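Local atomic coordinates of Glp_546_48378_50642 (Giardia intestinalis, PDB entry 2QVW), a protein that cleaves double-stranded RNA into 21 to 23 base-pair siRNAs for RNA interference, probably with the help of divalent metal ions. Residues Leu32-Lys36 with Glu47-Glu51; Pro289-Arg293 with Ser414-Asn420; Ser454-Cys458 with Val526-Ile531; Gln512-Arg516 with Cys575-Tyr579. All coordinates share one frame; numbering follows the deposited sequence.

Contact 1. Residues Leu32-Lys36 with Glu47-Glu51; sequences LPGFK and EVYFE
L32 and F50 meet at the open end of a beta hairpin in the N-terminal domain, in which strand 35-37 runs antiparallel to strand 46-49. It is a good example of how a hairpin can hand over from backbone pairing to side-chain packing within a few residues. L32 sends its CB against the F50 ring, 3.6 Å from F50 CD2, while its CD1 lies over one face of that ring. P33 contributes mainly its carbonyl: P33 O comes up to the rim of the same ring, 3.4 Å from F50 CE2, and accepts a hydrogen bond from H273 in the helix 267-284. G34 passes with its CA beside V48 O and leads into the next pair. F35 and V48 form an antiparallel hydrogen-bonded pair, F35 N giving to V48 O at 2.9 Å and V48 N giving to F35 O at 2.8 Å. With CG set between the backbone N and the carbonyl carbon (chi1 67°), the F35 ring lies along V48, whose CB makes a CH-pi contact over one face, 4.2 Å from the ring centroid. F50 arrives instead at the edge, F35 CE1 to F50 CZ 3.6 Å: the rings meet rim to rim, planes 30° apart, neither over the face of the other. H273 also stacks on F35, and I270 touches V48 and F50 from the same helix. K36 and E47, the next pair, are non-hydrogen-bonded: K36 CB touches E47 CG at 3.3 Å, yet K36 NZ stays 7.5 Å from E47 OE2.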
# COMPACT_ATOMS: atom_id res chain seq x y z
N LEU A 32 5.19 -9.33 -6.43
CA LEU A 32 6.35 -9.17 -5.57
C LEU A 32 7.04 -7.86 -5.84
O LEU A 32 7.42 -7.57 -6.97
CB LEU A 32 7.34 -10.32 -5.79
CG LEU A 32 6.77 -11.73 -5.54
CD1 LEU A 32 7.88 -12.73 -5.64
CD2 LEU A 32 6.12 -11.81 -4.17
N PRO A 33 7.20 -7.03 -4.80
CA PRO A 33 7.85 -5.72 -4.93
C PRO A 33 9.34 -5.85 -5.27
O PRO A 33 10.09 -6.52 -4.57
CB PRO A 33 7.62 -5.10 -3.56
CG PRO A 33 7.67 -6.28 -2.65
CD PRO A 33 6.82 -7.29 -3.41
N GLY A 34 9.76 -5.19 -6.36
CA GLY A 34 11.15 -5.25 -6.75
C GLY A 34 12.00 -4.68 -5.64
O GLY A 34 11.49 -4.31 -4.58
N PHE A 35 13.31 -4.61 -5.87
CA PHE A 35 14.22 -4.06 -4.88
C PHE A 35 15.61 -3.99 -5.48
O PHE A 35 15.94 -4.79 -6.34
CB PHE A 35 14.24 -4.92 -3.62
CG PHE A 35 14.83 -6.27 -3.82
CD1 PHE A 35 14.08 -7.30 -4.38
CD2 PHE A 35 16.14 -6.52 -3.47
CE1 PHE A 35 14.64 -8.56 -4.58
CE2 PHE A 35 16.71 -7.77 -3.66
CZ PHE A 35 15.95 -8.80 -4.22
N LYS A 36 16.41 -3.03 -5.07
CA LYS A 36 17.75 -2.98 -5.62
C LYS A 36 18.72 -3.38 -4.53
O LYS A 36 18.41 -3.26 -3.35
CB LYS A 36 18.06 -1.59 -6.19
CG LYS A 36 17.66 -0.40 -5.35
CD LYS A 36 17.79 0.89 -6.15
CE LYS A 36 17.66 2.11 -5.26
NZ LYS A 36 16.33 2.22 -4.60
N GLU A 47 19.69 -4.19 -9.48
CA GLU A 47 18.27 -4.05 -9.19
C GLU A 47 17.50 -5.29 -9.66
O GLU A 47 17.81 -5.86 -10.70
CB GLU A 47 17.70 -2.81 -9.87
CG GLU A 47 18.39 -1.50 -9.52
CD GLU A 47 19.65 -1.27 -10.34
OE1 GLU A 47 19.56 -1.22 -11.59
OE2 GLU A 47 20.73 -1.14 -9.72
N VAL A 48 16.49 -5.69 -8.90
CA VAL A 48 15.67 -6.85 -9.24
C VAL A 48 14.20 -6.47 -9.38
O VAL A 48 13.61 -5.90 -8.47
CB VAL A 48 15.76 -7.93 -8.16
CG1 VAL A 48 14.92 -9.13 -8.58
CG2 VAL A 48 17.21 -8.31 -7.93
N TYR A 49 13.62 -6.81 -10.52
CA TYR A 49 12.22 -6.49 -10.78
C TYR A 49 11.40 -7.75 -10.93
O TYR A 49 11.86 -8.73 -11.52
CB TYR A 49 12.11 -5.66 -12.05
CG TYR A 49 13.02 -4.45 -12.07
CD1 TYR A 49 12.62 -3.25 -11.49
CD2 TYR A 49 14.27 -4.50 -12.67
CE1 TYR A 49 13.46 -2.13 -11.51
CE2 TYR A 49 15.11 -3.40 -12.69
CZ TYR A 49 14.70 -2.22 -12.12
OH TYR A 49 15.54 -1.13 -12.15
N PHE A 50 10.18 -7.74 -10.39
CA PHE A 50 9.30 -8.90 -10.48
C PHE A 50 8.06 -8.51 -11.25
O PHE A 50 7.79 -7.33 -11.45
CB PHE A 50 8.88 -9.37 -9.08
CG PHE A 50 10.02 -9.72 -8.18
CD1 PHE A 50 10.79 -10.84 -8.42
CD2 PHE A 50 10.33 -8.90 -7.11
CE1 PHE A 50 11.86 -11.15 -7.60
CE2 PHE A 50 11.39 -9.20 -6.29
CZ PHE A 50 12.16 -10.33 -6.54
N GLU A 51 7.30 -9.52 -11.68
CA GLU A 51 6.06 -9.31 -12.43
C GLU A 51 5.37 -10.63 -12.70
O GLU A 51 5.88 -11.48 -13.44
CB GLU A 51 6.35 -8.59 -13.74
CG GLU A 51 7.43 -9.25 -14.54
CD GLU A 51 8.11 -8.28 -15.46
OE1 GLU A 51 7.43 -7.72 -16.34
OE2 GLU A 51 9.33 -8.06 -15.30

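Contact 2. Residues Pro289-Arg293 with Ser414-Asn420; sequences PDCGR and SIFTGPN
R293 reaches S414 and T417 at the C-terminal end of helix 404-417, in the first RNase III domain, and illustrates how an arginine can tie a loop to a helix end. Its chain is extended from CG to NE and delivers the guanidinium edge-on. NH1 and NH2 both donate to S414 O, at 2.9 Å and 3.3 Å. The NH1 bond comes from above the carbonyl plane, whereas that from NH2 lies in it, on a lone pair. NH2 also donates to T417 OG1 at 2.9 Å, through a more bent bond (131°), and G418 CA covers one guanidinium face. The positive group thus sits where the helix presents carbonyls, which probably favours it electrostatically. C291 steadies the arginine from within the loop: its SG accepts from R293 NH1 at 3.4 Å and weakly from R293 N. One residue earlier, D290 OD2 takes the N-H of G292 in an Asx turn. I415 supplies much of the apolar part of the contact. Its backbone faces the loop and its side chain starts off away from it, but the chain bends round, chi2 -74°, and brings CD1 beside the loop backbone, 3.9 Å from C291 CA.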
# COMPACT_ATOMS: atom_id res chain seq x y z
N PRO A 289 -3.07 -2.41 11.26
CA PRO A 289 -4.40 -2.24 10.67
C PRO A 289 -4.50 -2.98 9.34
O PRO A 289 -3.70 -2.73 8.43
CB PRO A 289 -4.51 -0.74 10.51
CG PRO A 289 -3.80 -0.26 11.74
CD PRO A 289 -2.58 -1.14 11.82
N ASP A 290 -5.47 -3.89 9.23
CA ASP A 290 -5.64 -4.65 8.00
C ASP A 290 -6.06 -3.74 6.85
O ASP A 290 -6.98 -2.94 6.98
CB ASP A 290 -6.67 -5.76 8.20
CG ASP A 290 -6.68 -6.76 7.05
OD1 ASP A 290 -7.64 -7.56 6.97
OD2 ASP A 290 -5.72 -6.77 6.24
N CYS A 291 -5.37 -3.88 5.71
CA CYS A 291 -5.63 -3.07 4.52
C CYS A 291 -6.36 -3.85 3.43
O CYS A 291 -6.99 -3.26 2.55
CB CYS A 291 -4.31 -2.58 3.94
SG CYS A 291 -3.22 -3.91 3.43
N GLY A 292 -6.26 -5.17 3.50
CA GLY A 292 -6.91 -6.01 2.51
C GLY A 292 -5.89 -6.73 1.67
O GLY A 292 -6.14 -7.82 1.15
N ARG A 293 -4.72 -6.10 1.53
CA ARG A 293 -3.63 -6.66 0.74
C ARG A 293 -3.10 -7.94 1.39
O ARG A 293 -3.38 -8.24 2.56
CB ARG A 293 -2.49 -5.65 0.64
CG ARG A 293 -2.90 -4.28 0.14
CD ARG A 293 -1.68 -3.38 0.02
NE ARG A 293 -2.01 -2.11 -0.61
CZ ARG A 293 -2.69 -1.14 -0.02
NH1 ARG A 293 -3.11 -1.29 1.22
NH2 ARG A 293 -2.97 -0.02 -0.68
N SER A 414 -3.84 4.20 3.33
CA SER A 414 -3.48 2.86 2.86
C SER A 414 -4.67 1.91 2.75
O SER A 414 -4.72 1.06 1.85
CB SER A 414 -2.40 2.23 3.76
OG SER A 414 -1.85 1.05 3.18
N ILE A 415 -5.62 2.03 3.67
CA ILE A 415 -6.82 1.19 3.66
C ILE A 415 -7.57 1.51 2.37
O ILE A 415 -8.02 0.62 1.65
CB ILE A 415 -7.77 1.54 4.83
CG1 ILE A 415 -7.05 1.40 6.18
CG2 ILE A 415 -9.02 0.67 4.75
CD1 ILE A 415 -6.81 -0.02 6.64
N PHE A 416 -7.70 2.81 2.11
CA PHE A 416 -8.40 3.34 0.96
C PHE A 416 -7.88 2.80 -0.37
O PHE A 416 -8.66 2.41 -1.24
CB PHE A 416 -8.29 4.86 0.97
CG PHE A 416 -9.26 5.54 0.06
CD1 PHE A 416 -10.62 5.59 0.37
CD2 PHE A 416 -8.82 6.15 -1.11
CE1 PHE A 416 -11.51 6.25 -0.47
CE2 PHE A 416 -9.71 6.80 -1.95
CZ PHE A 416 -11.05 6.86 -1.63
N THR A 417 -6.56 2.78 -0.52
CA THR A 417 -5.95 2.28 -1.75
C THR A 417 -5.84 0.76 -1.77
O THR A 417 -5.42 0.18 -2.76
CB THR A 417 -4.55 2.86 -1.96
OG1 THR A 417 -3.79 2.72 -0.75
CG2 THR A 417 -4.63 4.33 -2.33
N GLY A 418 -6.22 0.12 -0.68
CA GLY A 418 -6.18 -1.32 -0.63
C GLY A 418 -7.49 -1.83 -1.20
O GLY A 418 -8.35 -1.02 -1.56
N PRO A 419 -7.69 -3.15 -1.29
CA PRO A 419 -8.95 -3.68 -1.83
C PRO A 419 -10.18 -3.44 -0.97
O PRO A 419 -11.30 -3.69 -1.41
CB PRO A 419 -8.63 -5.16 -2.03
CG PRO A 419 -7.69 -5.45 -0.93
CD PRO A 419 -6.76 -4.25 -0.97
N ASN A 420 -9.98 -2.98 0.26
CA ASN A 420 -11.10 -2.72 1.17
C ASN A 420 -11.67 -1.31 0.99
O ASN A 420 -12.83 -1.06 1.32
CB ASN A 420 -10.68 -2.90 2.62
CG ASN A 420 -10.28 -4.33 2.93
OD1 ASN A 420 -10.88 -5.27 2.41
ND2 ASN A 420 -9.27 -4.49 3.78

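Contact 3. Residues Ser454-Cys458 with Val526-Ile531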
# COMPACT_ATOMS: atom_id res chain seq x y z
N SER A 454 -28.40 -2.60 32.57
CA SER A 454 -27.30 -2.98 31.68
C SER A 454 -27.55 -4.33 31.02
O SER A 454 -27.52 -4.46 29.80
CB SER A 454 -25.97 -3.03 32.45
OG SER A 454 -25.58 -1.75 32.92
N LYS A 455 -27.78 -5.35 31.84
CA LYS A 455 -28.02 -6.69 31.34
C LYS A 455 -29.21 -6.73 30.39
O LYS A 455 -29.09 -7.20 29.25
CB LYS A 455 -28.28 -7.64 32.49
CG LYS A 455 -27.17 -7.67 33.52
CD LYS A 455 -27.53 -8.59 34.67
CE LYS A 455 -26.45 -8.58 35.74
NZ LYS A 455 -26.80 -9.47 36.87
N ARG A 456 -30.35 -6.25 30.86
CA ARG A 456 -31.56 -6.25 30.05
C ARG A 456 -31.28 -5.74 28.65
O ARG A 456 -31.83 -6.25 27.67
CB ARG A 456 -32.65 -5.41 30.72
CG ARG A 456 -33.16 -6.02 32.02
CD ARG A 456 -34.17 -5.12 32.71
NE ARG A 456 -35.38 -4.91 31.92
CZ ARG A 456 -36.31 -5.83 31.71
NH1 ARG A 456 -36.19 -7.04 32.25
NH2 ARG A 456 -37.38 -5.55 30.97
N VAL A 457 -30.43 -4.73 28.55
CA VAL A 457 -30.07 -4.18 27.25
C VAL A 457 -29.23 -5.20 26.52
O VAL A 457 -29.47 -5.50 25.36
CB VAL A 457 -29.25 -2.89 27.38
CG1 VAL A 457 -28.75 -2.44 26.02
CG2 VAL A 457 -30.10 -1.80 28.02
N CYS A 458 -28.24 -5.75 27.22
CA CYS A 458 -27.36 -6.74 26.62
C CYS A 458 -28.14 -7.84 25.91
O CYS A 458 -27.58 -8.55 25.07
CB CYS A 458 -26.46 -7.36 27.69
SG CYS A 458 -25.37 -6.16 28.47
N VAL A 526 -21.24 -6.04 28.53
CA VAL A 526 -22.22 -5.91 29.62
C VAL A 526 -21.95 -4.72 30.55
O VAL A 526 -22.39 -4.72 31.70
CB VAL A 526 -22.32 -7.24 30.47
CG1 VAL A 526 -23.60 -7.25 31.28
CG2 VAL A 526 -22.27 -8.47 29.55
N SER A 527 -21.25 -3.71 30.05
CA SER A 527 -20.94 -2.52 30.84
C SER A 527 -21.68 -1.30 30.29
O SER A 527 -22.24 -1.35 29.18
CB SER A 527 -19.43 -2.24 30.81
OG SER A 527 -19.12 -1.04 31.53
N VAL A 528 -21.70 -0.20 31.04
CA VAL A 528 -22.40 1.00 30.58
C VAL A 528 -21.59 1.73 29.52
O VAL A 528 -22.15 2.28 28.58
CB VAL A 528 -22.69 1.97 31.73
CG1 VAL A 528 -23.52 3.12 31.23
CG2 VAL A 528 -23.41 1.23 32.85
N ILE A 529 -20.27 1.75 29.67
CA ILE A 529 -19.41 2.41 28.70
C ILE A 529 -19.58 1.61 27.43
O ILE A 529 -19.75 2.16 26.35
CB ILE A 529 -17.89 2.38 29.09
CG1 ILE A 529 -17.64 3.04 30.45
CG2 ILE A 529 -17.09 3.13 28.05
CD1 ILE A 529 -18.20 2.27 31.65
N ASP A 530 -19.53 0.28 27.57
CA ASP A 530 -19.67 -0.61 26.43
C ASP A 530 -20.96 -0.30 25.71
O ASP A 530 -20.96 -0.11 24.50
CB ASP A 530 -19.67 -2.07 26.88
CG ASP A 530 -18.26 -2.60 27.10
OD1 ASP A 530 -17.45 -2.55 26.16
OD2 ASP A 530 -17.97 -3.08 28.22
N ILE A 531 -22.05 -0.24 26.46
CA ILE A 531 -23.37 0.05 25.89
C ILE A 531 -23.37 1.38 25.15
O ILE A 531 -23.79 1.47 24.00
CB ILE A 531 -24.44 0.09 27.01
CG1 ILE A 531 -24.73 -1.34 27.51
CG2 ILE A 531 -25.71 0.74 26.49
CD1 ILE A 531 -25.55 -1.39 28.77
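S454 O takes the backbone hydrogen bond of C458 N at 3.0 Å and a weak one from V457 N, while I531 CD1 rests against it from the neighbouring helix. The contact is a worked case of two helices, 448-458 and 528-542, meeting through short and apolar side chains, the second by its first turn and the residues leading into it. S527 occupies the N-cap position of that helix, and its carbonyl receives I531 N at 2.9 Å, so the turn carrying I531 is already regular. I531 reaches across with its terminal methyl: chi2 is near 168°, which extends the chain and puts CD1 3.7 Å from S454 CA and 4.2 Å from V457 CB. V457 and I531 share a further neighbour, L470 of helix 464-473. The S454 hydroxyl is turned back into its own helix, where V450 O is its hydrogen-bond partner; toward the other segment OG offers only van der Waals contact, 3.7 Å from V528 CG2. At C458, the last residue of helix 448-458, SG lies against V526, 3.4 Å from its CA and 3.5 Å from its CG1. V526 has a left-handed backbone conformation (phi 89°), just before the second helix begins. No hydrogen bond or salt bridge spans the two segments. With the serine hydroxyl already satisfied at home, what joins them is probably dispersion and the partial exclusion of water from methyls, methine groups and a sulfur.

Contact 4. Residues Gln512-Arg516 with Cys575-Tyr579; sequences QFSHR and CPVLY
R516 holds its guanidinium flat against C575, whose SG lies 4.1 Å above the plane, over the centre of the group. V577 CG1 approaches the same group obliquely, 3.8 Å from R516 NE. The second flat group, the ring of F513, is met at its edge: L578 CD1 lies near the ring plane, 4.0 Å from F513 CD1. The two groups show how a loop, here residues 575-579 between strand 562-564 and helix 591-602, can be laid on the last turn of an alpha-helix, 500-516, without a single hydrogen bond across the segments. L578 is central. Its two methyls divide the work, CD1 at the ring edge and CD2 4.1 Å from F513 CA, while CG meets the methylene R516 CD at 4.0 Å. A bend at chi3 (-64°) turns the arginine beyond CD, so that its methylene part packs on L578 and its planar end comes over the cysteine. Q512 adds a looser touch one turn back, CG to V577 O 4.1 Å. F513 also packs on E427, A430 and K431 of helix 421-433, the same helix whose Y423 touches C575. The contact lies at the surface, and R516 is exposed; its NH1 has a long, weak ion pair with E427. The arginine therefore serves the loop mainly through its aliphatic chain and the flat face of its charged end, a van der Waals role in which its N-H groups make no hydrogen bond to the loop and the charge is probably shared with solvent.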
# COMPACT_ATOMS: atom_id res chain seq x y z
N GLN A 512 -23.59 -4.74 16.23
CA GLN A 512 -23.46 -5.48 14.98
C GLN A 512 -22.09 -5.24 14.36
O GLN A 512 -21.43 -6.16 13.87
CB GLN A 512 -24.55 -5.01 14.01
CG GLN A 512 -24.90 -5.97 12.88
CD GLN A 512 -25.72 -7.16 13.34
OE1 GLN A 512 -25.21 -8.08 13.97
NE2 GLN A 512 -27.01 -7.13 13.03
N PHE A 513 -21.65 -3.98 14.41
CA PHE A 513 -20.36 -3.57 13.87
C PHE A 513 -19.24 -4.22 14.68
O PHE A 513 -18.34 -4.84 14.13
CB PHE A 513 -20.22 -2.05 13.94
CG PHE A 513 -18.91 -1.53 13.43
CD1 PHE A 513 -18.61 -1.57 12.07
CD2 PHE A 513 -17.96 -1.02 14.31
CE1 PHE A 513 -17.40 -1.11 11.59
CE2 PHE A 513 -16.75 -0.56 13.85
CZ PHE A 513 -16.47 -0.60 12.48
N SER A 514 -19.30 -4.06 16.00
CA SER A 514 -18.31 -4.61 16.90
C SER A 514 -18.03 -6.08 16.61
O SER A 514 -16.93 -6.58 16.87
CB SER A 514 -18.79 -4.46 18.34
OG SER A 514 -19.23 -3.14 18.59
N HIS A 515 -19.03 -6.77 16.07
CA HIS A 515 -18.93 -8.20 15.75
C HIS A 515 -18.22 -8.55 14.45
O HIS A 515 -17.26 -9.32 14.46
CB HIS A 515 -20.32 -8.84 15.74
CG HIS A 515 -20.32 -10.29 15.35
ND1 HIS A 515 -21.33 -10.87 14.61
CD2 HIS A 515 -19.42 -11.27 15.59
CE1 HIS A 515 -21.05 -12.14 14.41
NE2 HIS A 515 -19.90 -12.42 14.99
N ARG A 516 -18.70 -8.02 13.32
CA ARG A 516 -18.09 -8.33 12.03
C ARG A 516 -16.69 -7.74 11.90
O ARG A 516 -16.02 -7.93 10.89
CB ARG A 516 -18.97 -7.86 10.87
CG ARG A 516 -18.79 -6.41 10.48
CD ARG A 516 -19.82 -6.02 9.43
NE ARG A 516 -19.66 -6.75 8.17
CZ ARG A 516 -18.77 -6.46 7.23
NH1 ARG A 516 -17.94 -5.44 7.40
NH2 ARG A 516 -18.72 -7.18 6.11
N CYS A 575 -23.05 -3.38 1.34
CA CYS A 575 -22.79 -4.03 2.61
C CYS A 575 -24.07 -4.03 3.46
O CYS A 575 -24.15 -3.34 4.47
CB CYS A 575 -21.67 -3.28 3.33
SG CYS A 575 -21.16 -4.00 4.87
N PRO A 576 -25.08 -4.82 3.05
CA PRO A 576 -26.36 -4.93 3.76
C PRO A 576 -26.21 -5.22 5.25
O PRO A 576 -26.91 -4.63 6.07
CB PRO A 576 -27.06 -6.06 3.03
CG PRO A 576 -26.53 -5.93 1.64
CD PRO A 576 -25.06 -5.69 1.87
N VAL A 577 -25.31 -6.13 5.59
CA VAL A 577 -25.07 -6.50 6.99
C VAL A 577 -25.27 -5.30 7.90
O VAL A 577 -25.90 -5.40 8.95
CB VAL A 577 -23.63 -7.02 7.21
CG1 VAL A 577 -23.42 -7.31 8.69
CG2 VAL A 577 -23.39 -8.28 6.37
N LEU A 578 -24.73 -4.16 7.48
CA LEU A 578 -24.85 -2.95 8.27
C LEU A 578 -25.89 -2.02 7.68
O LEU A 578 -27.03 -1.94 8.14
CB LEU A 578 -23.51 -2.22 8.35
CG LEU A 578 -22.36 -2.95 9.06
CD1 LEU A 578 -21.09 -2.12 8.94
CD2 LEU A 578 -22.71 -3.18 10.51
N TYR A 579 -25.50 -1.31 6.63
CA TYR A 579 -26.37 -0.36 5.98
C TYR A 579 -27.70 -0.95 5.55
O TYR A 579 -28.76 -0.38 5.82
CB TYR A 579 -25.62 0.25 4.80
CG TYR A 579 -24.43 1.04 5.28
CD1 TYR A 579 -24.62 2.20 6.03
CD2 TYR A 579 -23.13 0.58 5.09
CE1 TYR A 579 -23.54 2.89 6.57
CE2 TYR A 579 -22.04 1.26 5.63
CZ TYR A 579 -22.25 2.42 6.37
OH TYR A 579 -21.19 3.12 6.91

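Overall arrangement
The four contacts sample the molecule from its N-terminal domain to a helical region. Contact 2 is nearest a bound manganese ion and the first RNase III site: the T417 side chain is about 5 Å from the ion, and that of S414 about 9 Å from the side chain of E338, a probable manganese ligand. Contact 1 lies about 22 Å away between centres, and helix 267-284, which packs on it, leads into the loop of contact 2. The centre of contact 4 is about 18 Å from that of contact 2, and helix 421-433 touches both. Contacts 3 and 4, about 19 Å apart between centres, interleave along the chain through helices 500-516 and 528-542.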